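Local structure of computational Design of Enzyme (Synthetic construct, 3TP4) at residues F34-T39 with S54-V59; I166-R171 with V210-Y215; Y215-G220 with D241-D246; V405-A410 with V447-T452. The protein is of unknown function but was computationally designed as an enzyme, probably to carry an activated serine-containing catalytic triad on a glycosidase-like TIM barrel. All blocks are in the same frame, centred on the assembly; numbering follows the deposited sequence.

Interaction 1: residues F34-T39 with S54-V59; sequences FGHHGT and SDVKNV
The rings of Phe34 and His36 both meet one methyl, Val56 CG2, though at different angles. Phe34 takes it at the ring edge, near the ring plane, with CE2 4.0 Å from Val56 CG2. The imidazole of His36 receives it obliquely, ND1 lying 3.4 Å from Val56 CG2, while Thr39 OG1 sits at the edge of that ring and in its plane. The setting is a beta-alpha-beta unit of the TIM barrel: strand 32-37, the short helix 55-60 and strand 66-70. The Phe34 ring also meets those of Phe354 and Phe343, the latter edge-to-face.

The polar half of the contact is a relay of bonds that ends at the start of the helix. His36 CG stands anti to the backbone N (chi1 -174°), which brings ND1 to the Thr39 hydroxyl, with 2.8 Å between ND1 and OG1. Thr39 OG1 in turn is hydrogen-bonded to Ser54 OG at 2.7 Å. Ser54 is the N-cap, its OG accepting from Val56 N, so one hydroxyl serves both the helix end and the strand's loop. His37, next along the strand, takes no part and bonds instead to Ser70 and Glu320, a geometry consistent with the designed triad. A water bridges the two segments, donating to Thr39 O at 2.7 Å and accepting from Asp55 N at 2.9 Å.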
loop_
_atom_site.group_PDB
_atom_site.type_symbol
_atom_site.label_atom_id
_atom_site.label_comp_id
_atom_site.label_asym_id
_atom_site.label_seq_id
_atom_site.Cartn_x
_atom_site.Cartn_y
_atom_site.Cartn_z
ATOM N N PHE A 34 9.862 -1.423 13.991
ATOM C CA PHE A 34 9.872 0.021 13.809
ATOM C C PHE A 34 10.378 0.381 12.413
ATOM O O PHE A 34 11.423 -0.100 11.979
ATOM C CB PHE A 34 10.755 0.723 14.849
ATOM C CG PHE A 34 10.956 2.180 14.550
ATOM C CD1 PHE A 34 9.907 3.077 14.718
ATOM C CD2 PHE A 34 12.172 2.643 14.049
ATOM C CE1 PHE A 34 10.081 4.424 14.432
ATOM C CE2 PHE A 34 12.360 3.988 13.757
ATOM C CZ PHE A 34 11.327 4.880 13.953
ATOM N N GLY A 35 9.632 1.232 11.723
ATOM C CA GLY A 35 10.016 1.680 10.392
ATOM C C GLY A 35 10.221 3.182 10.315
ATOM O O GLY A 35 9.649 3.947 11.101
ATOM N N HIS A 36 11.052 3.606 9.368
ATOM C CA HIS A 36 11.330 5.021 9.180
ATOM C C HIS A 36 11.462 5.311 7.692
ATOM O O HIS A 36 12.119 4.565 6.960
ATOM C CB HIS A 36 12.613 5.417 9.918
ATOM C CG HIS A 36 12.896 6.889 9.907
ATOM N ND1 HIS A 36 14.169 7.399 9.777
ATOM C CD2 HIS A 36 12.073 7.958 10.031
ATOM C CE1 HIS A 36 14.120 8.719 9.806
ATOM N NE2 HIS A 36 12.861 9.085 9.961
ATOM N N HIS A 37 10.823 6.392 7.261
ATOM C CA HIS A 37 10.769 6.773 5.847
ATOM C C HIS A 37 12.043 7.496 5.413
ATOM O O HIS A 37 12.496 8.434 6.085
ATOM C CB HIS A 37 9.548 7.660 5.599
ATOM C CG HIS A 37 9.053 7.624 4.187
ATOM N ND1 HIS A 37 8.288 6.590 3.692
ATOM C CD2 HIS A 37 9.218 8.494 3.162
ATOM C CE1 HIS A 37 8.003 6.823 2.422
ATOM N NE2 HIS A 37 8.554 7.974 2.076
ATOM N N GLY A 38 12.620 7.045 4.303
ATOM C CA GLY A 38 13.835 7.627 3.756
ATOM C C GLY A 38 14.938 7.645 4.792
ATOM O O GLY A 38 15.631 8.651 4.972
ATOM N N THR A 39 15.111 6.525 5.482
ATOM C CA THR A 39 15.882 6.549 6.717
ATOM C C THR A 39 17.377 6.715 6.470
ATOM O O THR A 39 18.077 7.275 7.306
ATOM C CB THR A 39 15.600 5.325 7.610
ATOM O OG1 THR A 39 16.095 5.580 8.929
ATOM C CG2 THR A 39 16.258 4.068 7.050
ATOM N N SER A 54 21.951 6.622 9.034
ATOM C CA SER A 54 20.591 6.989 9.446
ATOM C C SER A 54 20.558 7.683 10.810
ATOM O O SER A 54 21.297 7.302 11.716
ATOM C CB SER A 54 19.734 5.724 9.514
ATOM O OG SER A 54 18.484 5.975 10.134
ATOM N N ASP A 55 19.697 8.686 10.967
ATOM C CA ASP A 55 19.468 9.285 12.282
ATOM C C ASP A 55 19.026 8.231 13.298
ATOM O O ASP A 55 19.291 8.358 14.489
ATOM C CB ASP A 55 18.376 10.353 12.230
ATOM C CG ASP A 55 18.827 11.624 11.533
ATOM O OD1 ASP A 55 20.035 11.764 11.280
ATOM O OD2 ASP A 55 17.965 12.477 11.247
ATOM N N VAL A 56 18.316 7.216 12.825
ATOM C CA VAL A 56 17.820 6.169 13.706
ATOM C C VAL A 56 18.982 5.377 14.282
ATOM O O VAL A 56 19.012 5.081 15.468
ATOM C CB VAL A 56 16.869 5.209 12.982
ATOM C CG1 VAL A 56 16.479 4.067 13.917
ATOM C CG2 VAL A 56 15.637 5.949 12.509
ATOM N N LYS A 57 19.934 5.030 13.426
ATOM C CA LYS A 57 21.144 4.357 13.873
ATOM C C LYS A 57 21.919 5.247 14.848
ATOM O O LYS A 57 22.369 4.779 15.895
ATOM C CB LYS A 57 21.998 3.969 12.654
ATOM C CG LYS A 57 23.426 3.522 12.959
ATOM C CD LYS A 57 23.463 2.224 13.765
ATOM C CE LYS A 57 24.900 1.782 14.021
ATOM N NZ LYS A 57 24.977 0.496 14.783
ATOM N N ASN A 58 22.063 6.530 14.528
ATOM C CA ASN A 58 22.842 7.422 15.397
ATOM C C ASN A 58 22.195 7.645 16.758
ATOM O O ASN A 58 22.888 7.748 17.766
ATOM C CB ASN A 58 23.146 8.765 14.722
ATOM C CG ASN A 58 24.023 8.609 13.483
ATOM O OD1 ASN A 58 24.664 7.579 13.292
ATOM N ND2 ASN A 58 24.041 9.628 12.636
ATOM N N VAL A 59 20.868 7.725 16.796
ATOM C CA VAL A 59 20.194 7.988 18.068
ATOM C C VAL A 59 19.916 6.732 18.900
ATOM O O VAL A 59 19.929 6.800 20.121
ATOM C CB VAL A 59 18.886 8.786 17.885
ATOM C CG1 VAL A 59 19.166 10.083 17.141
ATOM C CG2 VAL A 59 17.868 7.969 17.153
HETATM O O HOH W 1 17.709 9.338 8.957
#

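Interaction 2: residues I166-R171 with V210-Y215; sequences IPIVFR and VSNFLY
Phe213 lies against Ile168 and Phe170 where the parallel barrel strands 168-174 and 213-217 run together. Its CB lies 4.1 Å from Ile168 O. Beyond it the ring divides its contacts: CD1 and CE1 run beside Ile168 CB, with CE1 3.8 Å from that atom, whereas CD2 and CE2 lie against Phe170 CB and CG. Phe170 CB sits over one face of the Phe213 ring in a CH-pi contact, 17° off the ring normal, and Val210 CG1 lies toward the rim of the opposite face. The two phenyl planes are 24° apart, with little overlap between the rings. At the tip, CZ comes within 4.2 Å of Phe170 CG. An alanine in place of Phe213 would probably open a gap between Ile168, Phe170 and Val210 and leave the Phe170 ring freer to turn.

Phe170 also offers its edge to Tyr215, CD2 lying 3.9 Å from Tyr215 CE2. Asn212 ND2 donates to Ile166 O at 2.9 Å from above the carbonyl plane, and also to Ala155 O. Ile168 N donates to Asn212 O, Leu214 N to Ile168 O and Phe170 N to Leu214 O. These bonds fix the register, while hydrocarbon and aromatic surfaces fill the layer between sheet and helices.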
loop_
_atom_site.group_PDB
_atom_site.type_symbol
_atom_site.label_atom_id
_atom_site.label_comp_id
_atom_site.label_asym_id
_atom_site.label_seq_id
_atom_site.Cartn_x
_atom_site.Cartn_y
_atom_site.Cartn_z
ATOM N N ILE A 166 14.665 -8.954 -4.035
ATOM C CA ILE A 166 14.355 -8.539 -2.671
ATOM C C ILE A 166 12.854 -8.250 -2.549
ATOM O O ILE A 166 12.313 -7.447 -3.307
ATOM C CB ILE A 166 15.132 -7.263 -2.331
ATOM C CG1 ILE A 166 16.639 -7.494 -2.505
ATOM C CG2 ILE A 166 14.810 -6.784 -0.920
ATOM C CD1 ILE A 166 17.440 -6.227 -2.410
ATOM N N PRO A 167 12.172 -8.914 -1.606
ATOM C CA PRO A 167 10.734 -8.645 -1.466
ATOM C C PRO A 167 10.470 -7.205 -1.044
ATOM O O PRO A 167 11.257 -6.613 -0.303
ATOM C CB PRO A 167 10.292 -9.632 -0.376
ATOM C CG PRO A 167 11.332 -10.730 -0.429
ATOM C CD PRO A 167 12.619 -10.018 -0.739
ATOM N N ILE A 168 9.372 -6.646 -1.540
ATOM C CA ILE A 168 9.004 -5.265 -1.276
ATOM C C ILE A 168 7.520 -5.198 -0.922
ATOM O O ILE A 168 6.681 -5.782 -1.613
ATOM C CB ILE A 168 9.268 -4.372 -2.515
ATOM C CG1 ILE A 168 10.770 -4.205 -2.744
ATOM C CG2 ILE A 168 8.642 -2.994 -2.339
ATOM C CD1 ILE A 168 11.097 -3.534 -4.061
ATOM N N VAL A 169 7.199 -4.520 0.170
ATOM C CA VAL A 169 5.805 -4.273 0.513
ATOM C C VAL A 169 5.392 -3.011 -0.221
ATOM O O VAL A 169 5.808 -1.901 0.142
ATOM C CB VAL A 169 5.629 -4.085 2.030
ATOM C CG1 VAL A 169 4.160 -3.852 2.369
ATOM C CG2 VAL A 169 6.177 -5.297 2.767
ATOM N N PHE A 170 4.626 -3.191 -1.291
ATOM C CA PHE A 170 4.260 -2.092 -2.179
ATOM C C PHE A 170 2.871 -1.595 -1.831
ATOM O O PHE A 170 1.930 -2.380 -1.788
ATOM C CB PHE A 170 4.269 -2.562 -3.642
ATOM C CG PHE A 170 3.828 -1.514 -4.606
ATOM C CD1 PHE A 170 4.491 -0.293 -4.673
ATOM C CD2 PHE A 170 2.753 -1.741 -5.455
ATOM C CE1 PHE A 170 4.092 0.679 -5.567
ATOM C CE2 PHE A 170 2.349 -0.771 -6.354
ATOM C CZ PHE A 170 3.014 0.438 -6.411
ATOM N N ARG A 171 2.753 -0.295 -1.582
ATOM C CA ARG A 171 1.495 0.308 -1.176
ATOM C C ARG A 171 1.033 1.312 -2.222
ATOM O O ARG A 171 1.418 2.486 -2.181
ATOM C CB ARG A 171 1.649 1.021 0.167
ATOM C CG ARG A 171 0.363 1.674 0.639
ATOM C CD ARG A 171 0.549 2.393 1.970
ATOM N NE ARG A 171 -0.732 2.889 2.468
ATOM C CZ ARG A 171 -0.884 3.582 3.591
ATOM N NH1 ARG A 171 0.172 3.861 4.359
ATOM N NH2 ARG A 171 -2.096 3.990 3.939
ATOM N N VAL A 210 5.706 -8.968 -12.265
ATOM C CA VAL A 210 6.335 -8.651 -10.989
ATOM C C VAL A 210 6.076 -9.782 -10.004
ATOM O O VAL A 210 4.937 -10.213 -9.827
ATOM C CB VAL A 210 5.812 -7.321 -10.406
ATOM C CG1 VAL A 210 6.297 -7.129 -8.961
ATOM C CG2 VAL A 210 6.241 -6.165 -11.283
ATOM N N SER A 211 7.135 -10.273 -9.365
ATOM C CA SER A 211 6.999 -11.430 -8.497
ATOM C C SER A 211 7.551 -11.203 -7.091
ATOM O O SER A 211 7.552 -12.120 -6.272
ATOM C CB SER A 211 7.676 -12.657 -9.129
ATOM O OG SER A 211 9.075 -12.453 -9.231
ATOM N N ASN A 212 8.021 -9.992 -6.808
ATOM C CA ASN A 212 8.602 -9.705 -5.490
ATOM C C ASN A 212 7.853 -8.614 -4.716
ATOM O O ASN A 212 8.436 -7.936 -3.869
ATOM C CB ASN A 212 10.115 -9.386 -5.590
ATOM C CG ASN A 212 10.410 -8.195 -6.495
ATOM O OD1 ASN A 212 9.788 -8.035 -7.542
ATOM N ND2 ASN A 212 11.355 -7.350 -6.087
ATOM N N PHE A 213 6.560 -8.459 -5.009
ATOM C CA PHE A 213 5.704 -7.534 -4.270
ATOM C C PHE A 213 4.716 -8.239 -3.325
ATOM O O PHE A 213 4.101 -9.265 -3.666
ATOM C CB PHE A 213 4.883 -6.645 -5.213
ATOM C CG PHE A 213 5.620 -5.450 -5.751
ATOM C CD1 PHE A 213 6.947 -5.239 -5.454
ATOM C CD2 PHE A 213 4.962 -4.529 -6.553
ATOM C CE1 PHE A 213 7.611 -4.137 -5.952
ATOM C CE2 PHE A 213 5.619 -3.431 -7.055
ATOM C CZ PHE A 213 6.950 -3.232 -6.752
ATOM N N LEU A 214 4.570 -7.656 -2.140
ATOM C CA LEU A 214 3.412 -7.869 -1.283
ATOM C C LEU A 214 2.618 -6.568 -1.379
ATOM O O LEU A 214 3.202 -5.496 -1.504
ATOM C CB LEU A 214 3.841 -8.128 0.162
ATOM C CG LEU A 214 4.677 -9.393 0.375
ATOM C CD1 LEU A 214 5.099 -9.565 1.842
ATOM C CD2 LEU A 214 3.911 -10.642 -0.122
ATOM N N TYR A 215 1.296 -6.658 -1.348
ATOM C CA TYR A 215 0.464 -5.494 -1.633
ATOM C C TYR A 215 -0.197 -4.945 -0.383
ATOM O O TYR A 215 -0.941 -5.644 0.291
ATOM C CB TYR A 215 -0.566 -5.823 -2.722
ATOM C CG TYR A 215 0.090 -6.013 -4.069
ATOM C CD1 TYR A 215 0.500 -7.279 -4.496
ATOM C CD2 TYR A 215 0.340 -4.928 -4.892
ATOM C CE1 TYR A 215 1.114 -7.457 -5.719
ATOM C CE2 TYR A 215 0.961 -5.092 -6.118
ATOM C CZ TYR A 215 1.340 -6.356 -6.524
ATOM O OH TYR A 215 1.957 -6.508 -7.739
#

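Interaction 3: residues Y215-G220 with D241-D246; sequences YAWGPG and DVLGLD
Tyr215 and Asp241 start a parallel pairing of strands 213-217 and 242-249 in the TIM barrel, the chain directions of the two segments lying 24° apart. Tyr215 O accepts from both Asp241 N and Val242 N, and further along Trp217 N reaches Val242 O at 3.0 Å. The carboxylate of Asp241 adds a side-chain bond to this backbone pattern: OD2 takes Tyr215 N at 2.9 Å through its anti lone pair, and OD1 is bonded to Val9 N. A leucine in place of Asp241 would probably leave the backbone N-H groups of Tyr215 and Val9 without these acceptors.

On one face of the sheet Ala216 CB meets Val242 CB at 4.0 Å. On the other, Leu243 CD2 approaches the six-membered part of the Trp217 indole at its edge, 3.8 Å from CE3. Pro219 CD lies over one face of the same indole, toward its rim. At Gly218 and Gly244 the chains come to 3.9 Å between CA atoms, a closeness the lack of side chains permits, since one on either would be tight against the opposing backbone. Beyond them Asp246 N is bonded to Gly220 O at 2.8 Å, with the donor 60° out of the carbonyl plane.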
loop_
_atom_site.group_PDB
_atom_site.type_symbol
_atom_site.label_atom_id
_atom_site.label_comp_id
_atom_site.label_asym_id
_atom_site.label_seq_id
_atom_site.Cartn_x
_atom_site.Cartn_y
_atom_site.Cartn_z
ATOM N N TYR A 215 1.296 -6.658 -1.348
ATOM C CA TYR A 215 0.464 -5.494 -1.633
ATOM C C TYR A 215 -0.197 -4.945 -0.383
ATOM O O TYR A 215 -0.941 -5.644 0.291
ATOM C CB TYR A 215 -0.566 -5.823 -2.722
ATOM C CG TYR A 215 0.090 -6.013 -4.069
ATOM C CD1 TYR A 215 0.500 -7.279 -4.496
ATOM C CD2 TYR A 215 0.340 -4.928 -4.892
ATOM C CE1 TYR A 215 1.114 -7.457 -5.719
ATOM C CE2 TYR A 215 0.961 -5.092 -6.118
ATOM C CZ TYR A 215 1.340 -6.356 -6.524
ATOM O OH TYR A 215 1.957 -6.508 -7.739
ATOM N N ALA A 216 0.099 -3.688 -0.073
ATOM C CA ALA A 216 -0.449 -3.053 1.119
ATOM C C ALA A 216 -1.527 -2.037 0.756
ATOM O O ALA A 216 -1.469 -1.391 -0.291
ATOM C CB ALA A 216 0.668 -2.388 1.938
ATOM N N TRP A 217 -2.513 -1.918 1.638
ATOM C CA TRP A 217 -3.588 -0.942 1.519
ATOM C C TRP A 217 -3.943 -0.464 2.917
ATOM O O TRP A 217 -4.198 -1.273 3.804
ATOM C CB TRP A 217 -4.824 -1.587 0.888
ATOM C CG TRP A 217 -6.121 -0.820 1.096
ATOM C CD1 TRP A 217 -6.604 0.218 0.329
ATOM C CD2 TRP A 217 -7.103 -1.052 2.121
ATOM N NE1 TRP A 217 -7.839 0.632 0.819
ATOM C CE2 TRP A 217 -8.155 -0.126 1.919
ATOM C CE3 TRP A 217 -7.193 -1.951 3.195
ATOM C CZ2 TRP A 217 -9.277 -0.083 2.747
ATOM C CZ3 TRP A 217 -8.299 -1.902 4.013
ATOM C CH2 TRP A 217 -9.333 -0.975 3.786
ATOM N N GLY A 218 -3.947 0.847 3.116
ATOM C CA GLY A 218 -4.430 1.430 4.361
ATOM C C GLY A 218 -5.249 2.658 4.016
ATOM O O GLY A 218 -4.773 3.522 3.280
ATOM N N PRO A 219 -6.490 2.742 4.526
ATOM C CA PRO A 219 -7.390 3.794 4.046
ATOM C C PRO A 219 -7.287 5.101 4.834
ATOM O O PRO A 219 -7.998 6.049 4.507
ATOM C CB PRO A 219 -8.771 3.170 4.231
ATOM C CG PRO A 219 -8.612 2.312 5.440
ATOM C CD PRO A 219 -7.194 1.757 5.365
ATOM N N GLY A 220 -6.419 5.149 5.839
ATOM C CA GLY A 220 -6.300 6.331 6.679
ATOM C C GLY A 220 -6.354 5.937 8.149
ATOM O O GLY A 220 -5.903 4.857 8.513
ATOM N N ASP A 241 -2.538 -7.918 0.577
ATOM C CA ASP A 241 -1.834 -8.803 1.518
ATOM C C ASP A 241 -1.757 -8.213 2.936
ATOM O O ASP A 241 -1.832 -8.944 3.929
ATOM C CB ASP A 241 -0.395 -9.064 1.056
ATOM C CG ASP A 241 -0.314 -9.860 -0.242
ATOM O OD1 ASP A 241 -0.914 -10.963 -0.320
ATOM O OD2 ASP A 241 0.367 -9.373 -1.177
ATOM N N VAL A 242 -1.587 -6.896 3.016
ATOM C CA VAL A 242 -1.340 -6.194 4.290
ATOM C C VAL A 242 -2.353 -5.067 4.486
ATOM O O VAL A 242 -2.474 -4.182 3.636
ATOM C CB VAL A 242 0.080 -5.557 4.331
ATOM C CG1 VAL A 242 0.272 -4.700 5.596
ATOM C CG2 VAL A 242 1.176 -6.628 4.238
ATOM N N LEU A 243 -3.057 -5.095 5.617
ATOM C CA LEU A 243 -4.066 -4.098 5.934
ATOM C C LEU A 243 -3.466 -3.070 6.870
ATOM O O LEU A 243 -2.891 -3.433 7.908
ATOM C CB LEU A 243 -5.262 -4.756 6.623
ATOM C CG LEU A 243 -5.899 -5.926 5.875
ATOM C CD1 LEU A 243 -6.870 -6.659 6.779
ATOM C CD2 LEU A 243 -6.605 -5.424 4.648
ATOM N N GLY A 244 -3.616 -1.796 6.526
ATOM C CA GLY A 244 -2.927 -0.736 7.246
ATOM C C GLY A 244 -3.796 0.250 8.013
ATOM O O GLY A 244 -5.013 0.104 8.095
ATOM N N LEU A 245 -3.138 1.260 8.575
ATOM C CA LEU A 245 -3.778 2.288 9.383
ATOM C C LEU A 245 -2.777 3.415 9.525
ATOM O O LEU A 245 -1.614 3.174 9.869
ATOM C CB LEU A 245 -4.098 1.762 10.786
ATOM C CG LEU A 245 -4.887 2.726 11.676
ATOM C CD1 LEU A 245 -6.379 2.682 11.296
ATOM C CD2 LEU A 245 -4.706 2.368 13.163
ATOM N N ASP A 246 -3.226 4.640 9.276
ATOM C CA ASP A 246 -2.354 5.812 9.324
ATOM C C ASP A 246 -2.909 6.825 10.317
ATOM O O ASP A 246 -4.003 7.355 10.120
ATOM C CB ASP A 246 -2.257 6.455 7.937
ATOM C CG ASP A 246 -1.856 5.459 6.861
ATOM O OD1 ASP A 246 -0.897 4.690 7.073
ATOM O OD2 ASP A 246 -2.514 5.431 5.807
#

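Interaction 4: residues V405-A410 with V447-T452; sequences VTVEVA and VTATAT
Val407 and Val447 meet methyl to methyl, CG1 of each 3.7 Å from the other, on the buried face of an antiparallel strand pair in the Ig-like beta domain. Their side chains cross at a slant. In both, CG1 stands anti to the backbone N (chi1 163° in Val407), and this brings the two methyls together diagonally across the pair. The other branch of Val407, CG2, turns to Ala449, lying 4.2 Å from its CB. Val405 repeats the theme with CG2 4.0 Å from Ala451 CB. Residues of strand 391-398 pack on this same apolar row: Val397 touches Val405 and Ala451, and Val395 touches Ala449.

The other face carries Thr406, Glu408, Thr448 and Thr450 and is partly open to solvent. Thr406 and Thr450 are a hydrogen-bonded pair, each backbone N donating to the other's O. Their side chains lean obliquely against each other, with Thr406 OG1 4.0 Å from Thr450 CB. Glu408 and Thr448 form the next hydrogen-bonded pair, and the Thr448 hydroxyl is also bonded to Thr461 on strand 456-466. A water adds a further bridge between the strands, donating to Glu408 O at 3.0 Å and lying 2.8 Å from Thr448 OG1.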
loop_
_atom_site.group_PDB
_atom_site.type_symbol
_atom_site.label_atom_id
_atom_site.label_comp_id
_atom_site.label_asym_id
_atom_site.label_seq_id
_atom_site.Cartn_x
_atom_site.Cartn_y
_atom_site.Cartn_z
ATOM N N VAL A 405 -18.110 -14.532 -21.411
ATOM C CA VAL A 405 -18.559 -13.535 -20.457
ATOM C C VAL A 405 -19.694 -12.787 -21.137
ATOM O O VAL A 405 -19.561 -12.331 -22.278
ATOM C CB VAL A 405 -17.447 -12.519 -20.091
ATOM C CG1 VAL A 405 -17.955 -11.523 -19.058
ATOM C CG2 VAL A 405 -16.184 -13.228 -19.562
ATOM N N THR A 406 -20.814 -12.685 -20.444
ATOM C CA THR A 406 -21.946 -11.913 -20.936
ATOM C C THR A 406 -22.238 -10.832 -19.920
ATOM O O THR A 406 -21.918 -10.964 -18.733
ATOM C CB THR A 406 -23.198 -12.791 -21.128
ATOM O OG1 THR A 406 -23.525 -13.420 -19.888
ATOM C CG2 THR A 406 -22.948 -13.876 -22.194
ATOM N N VAL A 407 -22.804 -9.734 -20.385
ATOM C CA VAL A 407 -23.128 -8.638 -19.496
ATOM C C VAL A 407 -24.602 -8.341 -19.683
ATOM O O VAL A 407 -25.109 -8.328 -20.810
ATOM C CB VAL A 407 -22.267 -7.389 -19.787
ATOM C CG1 VAL A 407 -22.875 -6.137 -19.152
ATOM C CG2 VAL A 407 -20.841 -7.595 -19.271
ATOM N N GLU A 408 -25.298 -8.147 -18.575
ATOM C CA GLU A 408 -26.704 -7.818 -18.628
ATOM C C GLU A 408 -26.877 -6.439 -18.017
ATOM O O GLU A 408 -26.456 -6.189 -16.889
ATOM C CB GLU A 408 -27.517 -8.868 -17.874
ATOM C CG GLU A 408 -29.002 -8.756 -18.069
ATOM C CD GLU A 408 -29.752 -9.823 -17.302
ATOM O OE1 GLU A 408 -29.937 -9.630 -16.081
ATOM O OE2 GLU A 408 -30.146 -10.845 -17.920
ATOM N N VAL A 409 -27.465 -5.532 -18.783
ATOM C CA VAL A 409 -27.688 -4.177 -18.307
ATOM C C VAL A 409 -29.149 -4.024 -17.958
ATOM O O VAL A 409 -30.021 -4.373 -18.758
ATOM C CB VAL A 409 -27.332 -3.140 -19.378
ATOM C CG1 VAL A 409 -27.612 -1.734 -18.869
ATOM C CG2 VAL A 409 -25.858 -3.295 -19.794
ATOM N N ALA A 410 -29.422 -3.523 -16.758
ATOM C CA ALA A 410 -30.809 -3.418 -16.306
ATOM C C ALA A 410 -31.069 -2.066 -15.680
ATOM O O ALA A 410 -30.156 -1.405 -15.200
ATOM C CB ALA A 410 -31.132 -4.525 -15.318
ATOM N N VAL A 447 -25.114 -3.080 -13.968
ATOM C CA VAL A 447 -24.333 -3.767 -14.990
ATOM C C VAL A 447 -23.774 -5.055 -14.381
ATOM O O VAL A 447 -22.915 -5.004 -13.503
ATOM C CB VAL A 447 -23.176 -2.873 -15.470
ATOM C CG1 VAL A 447 -22.350 -3.582 -16.551
ATOM C CG2 VAL A 447 -23.716 -1.554 -15.988
ATOM N N THR A 448 -24.290 -6.197 -14.823
ATOM C CA THR A 448 -23.934 -7.474 -14.217
ATOM C C THR A 448 -23.159 -8.350 -15.190
ATOM O O THR A 448 -23.675 -8.723 -16.243
ATOM C CB THR A 448 -25.184 -8.238 -13.745
ATOM O OG1 THR A 448 -25.869 -7.455 -12.765
ATOM C CG2 THR A 448 -24.797 -9.581 -13.139
ATOM N N ALA A 449 -21.912 -8.654 -14.829
ATOM C CA ALA A 449 -21.061 -9.526 -15.627
ATOM C C ALA A 449 -21.176 -10.958 -15.146
ATOM O O ALA A 449 -21.068 -11.230 -13.945
ATOM C CB ALA A 449 -19.614 -9.070 -15.552
ATOM N N THR A 450 -21.376 -11.874 -16.086
ATOM C CA THR A 450 -21.439 -13.284 -15.756
ATOM C C THR A 450 -20.414 -14.047 -16.582
ATOM O O THR A 450 -20.529 -14.154 -17.811
ATOM C CB THR A 450 -22.851 -13.834 -15.997
ATOM O OG1 THR A 450 -23.788 -13.062 -15.236
ATOM C CG2 THR A 450 -22.950 -15.308 -15.599
ATOM N N ALA A 451 -19.406 -14.576 -15.898
ATOM C CA ALA A 451 -18.346 -15.326 -16.558
ATOM C C ALA A 451 -18.545 -16.833 -16.408
ATOM O O ALA A 451 -18.777 -17.330 -15.308
ATOM C CB ALA A 451 -16.998 -14.909 -16.004
ATOM N N THR A 452 -18.459 -17.548 -17.526
ATOM C CA THR A 452 -18.491 -19.006 -17.521
ATOM C C THR A 452 -17.055 -19.515 -17.533
ATOM O O THR A 452 -16.315 -19.309 -18.506
ATOM C CB THR A 452 -19.260 -19.524 -18.735
ATOM O OG1 THR A 452 -20.617 -19.077 -18.648
ATOM C CG2 THR A 452 -19.232 -21.056 -18.818
HETATM O O HOH W 2 -27.849 -6.139 -14.267
#

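In the fold
From the N terminus the four contacts follow one another in series, with none nested and none crossing. Interaction 1 closes a 14-residue loop without helix or strand, tying a barrel strand to the helix after it. Interaction 2 closes a longer, largely helical excursion between neighbouring strands of the same sheet. Interaction 3 closes a 20-residue excursion with a short helix and shares Tyr215 with interaction 2, so strand 213-217 serves both. Arg171 of interaction 2 probably also donates from NH2 to Gly218 O of interaction 3. Interaction 1 has its centre 21 Å from the centres of both. Interaction 4, closing a 36-residue excursion with strands but no helix, belongs to the separate Ig-like domain.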